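Side-chain contact in polyhedrin (Operophtera brumata cypovirus 19, PDB 5A99), which forms the crystalline lattice of the viral occlusion bodies (polyhedra), which probably shelter embedded virus particles between insect hosts: residues V119-G122 with S123-F126. Numbering follows the deposited sequence.
Sequences VDLG and SVWF
Asp120 and Ser123 close a tight turn in which one carbonyl oxygen takes two hydrogen bonds from the same residue. Asp120 O accepts Ser123 N at 2.9 Å from above the carbonyl plane, and Ser123 OG at 2.7 Å in that plane, on a lone pair. A chi1 of 77° turns the serine hydroxyl back toward Asp120 O, setting the side-chain bond beside the backbone one. The Asp120 carboxylate sits alongside, OD2 3.3 Å from Ser123 CB; its CG is anti to the backbone N (chi1 171°), and this together with chi2 (17°) brings OD1 toward Gly122 N, which gives it a weak, Asx-turn-like hydrogen bond of 3.1 Å. Leu121 repeats the i to i+3 pattern one residue on: Val124 N reaches Leu121 O at 3.1 Å. The two bonds close overlapping beta turns, both with type I backbone angles. A water donates to both Leu121 O and Val124 O (2.6 Å to the latter), linking these carbonyls across the second turn. Leu121 CD2 grazes Val124 CG2 at 4.5 Å. The turn leads from the loop after strand 110-116 into strand 125-129, beside strand 184-190, where Gln190 hydrogen-bonds Asp120 OD2 through NE2 and the buried Ser123 OG through its backbone N. Leu121 packs on Trp168 of strand 164-173, while Tyr206 of a second subunit packs against Ser123.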
ATOM      1  N   VAL A 119      21.697   4.683   7.617  1.00 15.87           N
ATOM      2  CA  VAL A 119      21.037   3.411   7.398  1.00 18.25           C
ATOM      3  C   VAL A 119      21.760   2.274   8.115  1.00 11.65           C
ATOM      4  O   VAL A 119      22.983   2.289   8.292  1.00 11.41           O
ATOM      5  CB  VAL A 119      20.897   3.074   5.892  1.00 20.08           C
ATOM      6  CG1 VAL A 119      20.278   4.227   5.143  1.00 20.31           C
ATOM      7  CG2 VAL A 119      22.213   2.724   5.301  1.00 12.87           C
ATOM      8  N   ASP A 120      20.969   1.295   8.526  1.00 13.61           N
ATOM      9  CA  ASP A 120      21.473   0.044   9.028  1.00 12.90           C
ATOM     10  C   ASP A 120      21.839  -0.792   7.819  1.00 11.80           C
ATOM     11  O   ASP A 120      20.973  -1.357   7.151  1.00 11.22           O
ATOM     12  CB  ASP A 120      20.393  -0.657   9.838  1.00 13.73           C
ATOM     13  CG  ASP A 120      20.769  -2.068  10.203  1.00 13.12           C
ATOM     14  OD1 ASP A 120      21.969  -2.413  10.112  1.00 14.37           O
ATOM     15  OD2 ASP A 120      19.868  -2.835  10.599  1.00 19.43           O
ATOM     16  N   LEU A 121      23.126  -0.852   7.520  1.00 13.93           N
ATOM     17  CA  LEU A 121      23.586  -1.551   6.326  1.00 10.89           C
ATOM     18  C   LEU A 121      23.241  -3.043   6.356  1.00  7.37           C
ATOM     19  O   LEU A 121      22.996  -3.641   5.312  1.00 13.42           O
ATOM     20  CB  LEU A 121      25.085  -1.353   6.141  1.00 15.22           C
ATOM     21  CG  LEU A 121      25.534   0.045   5.705  1.00 16.13           C
ATOM     22  CD1 LEU A 121      27.053   0.186   5.798  1.00 16.67           C
ATOM     23  CD2 LEU A 121      25.053   0.348   4.302  1.00 12.42           C
ATOM     24  N   GLY A 122      23.215  -3.631   7.550  1.00 10.85           N
ATOM     25  CA  GLY A 122      22.801  -5.013   7.718  1.00 12.65           C
ATOM     26  C   GLY A 122      21.325  -5.252   7.437  1.00 11.28           C
ATOM     27  O   GLY A 122      20.878  -6.390   7.366  1.00 11.40           O
ATOM     28  N   SER A 123      20.556  -4.185   7.287  1.00 13.44           N
ATOM     29  CA  SER A 123      19.142  -4.328   6.958  1.00 13.38           C
ATOM     30  C   SER A 123      18.900  -4.114   5.465  1.00 10.80           C
ATOM     31  O   SER A 123      17.796  -4.315   4.971  1.00 12.59           O
ATOM     32  CB  SER A 123      18.298  -3.347   7.772  1.00 12.71           C
ATOM     33  OG  SER A 123      18.386  -2.030   7.256  1.00 10.51           O
ATOM     34  N   VAL A 124      19.920  -3.694   4.733  1.00 11.29           N
ATOM     35  CA  VAL A 124      19.702  -3.394   3.321  1.00 13.59           C
ATOM     36  C   VAL A 124      19.507  -4.678   2.506  1.00 11.82           C
ATOM     37  O   VAL A 124      20.414  -5.500   2.386  1.00  8.44           O
ATOM     38  CB  VAL A 124      20.839  -2.546   2.722  1.00 14.34           C
ATOM     39  CG1 VAL A 124      20.593  -2.342   1.255  1.00 12.15           C
ATOM     40  CG2 VAL A 124      20.939  -1.209   3.439  1.00 11.67           C
ATOM     41  N   TRP A 125      18.303  -4.832   1.959  1.00 11.36           N
ATOM     42  CA  TRP A 125      17.889  -6.059   1.305  1.00 12.21           C
ATOM     43  C   TRP A 125      17.240  -5.703  -0.021  1.00  9.04           C
ATOM     44  O   TRP A 125      16.424  -4.799  -0.096  1.00 10.54           O
ATOM     45  CB  TRP A 125      16.917  -6.813   2.218  1.00  9.35           C
ATOM     46  CG  TRP A 125      16.265  -8.001   1.583  1.00 12.06           C
ATOM     47  CD1 TRP A 125      16.821  -9.232   1.392  1.00 10.14           C
ATOM     48  CD2 TRP A 125      14.920  -8.084   1.081  1.00  9.51           C
ATOM     49  NE1 TRP A 125      15.917 -10.072   0.793  1.00 10.23           N
ATOM     50  CE2 TRP A 125      14.742  -9.397   0.594  1.00  8.79           C
ATOM     51  CE3 TRP A 125      13.857  -7.181   0.996  1.00 11.92           C
ATOM     52  CZ2 TRP A 125      13.543  -9.827   0.028  1.00 12.37           C
ATOM     53  CZ3 TRP A 125      12.654  -7.619   0.436  1.00 10.79           C
ATOM     54  CH2 TRP A 125      12.513  -8.923  -0.044  1.00 13.23           C
ATOM     55  N   PHE A 126      17.605  -6.420  -1.072  1.00 11.77           N
ATOM     56  CA  PHE A 126      17.204  -6.047  -2.417  1.00 12.36           C
ATOM     57  C   PHE A 126      17.093  -7.324  -3.249  1.00  8.93           C
ATOM     58  O   PHE A 126      18.043  -8.097  -3.326  1.00 10.12           O
ATOM     59  CB  PHE A 126      18.244  -5.077  -3.004  1.00  9.62           C
ATOM     60  CG  PHE A 126      17.928  -4.607  -4.388  1.00  8.85           C
ATOM     61  CD1 PHE A 126      17.080  -3.528  -4.598  1.00  9.39           C
ATOM     62  CD2 PHE A 126      18.485  -5.242  -5.486  1.00  8.98           C
ATOM     63  CE1 PHE A 126      16.789  -3.109  -5.879  1.00 12.60           C
ATOM     64  CE2 PHE A 126      18.194  -4.827  -6.772  1.00 14.12           C
ATOM     65  CZ  PHE A 126      17.353  -3.762  -6.972  1.00 12.53           C
TER
HETATM   66  O   HOH W   1      22.862  -5.790   3.246  1.00 10.93           O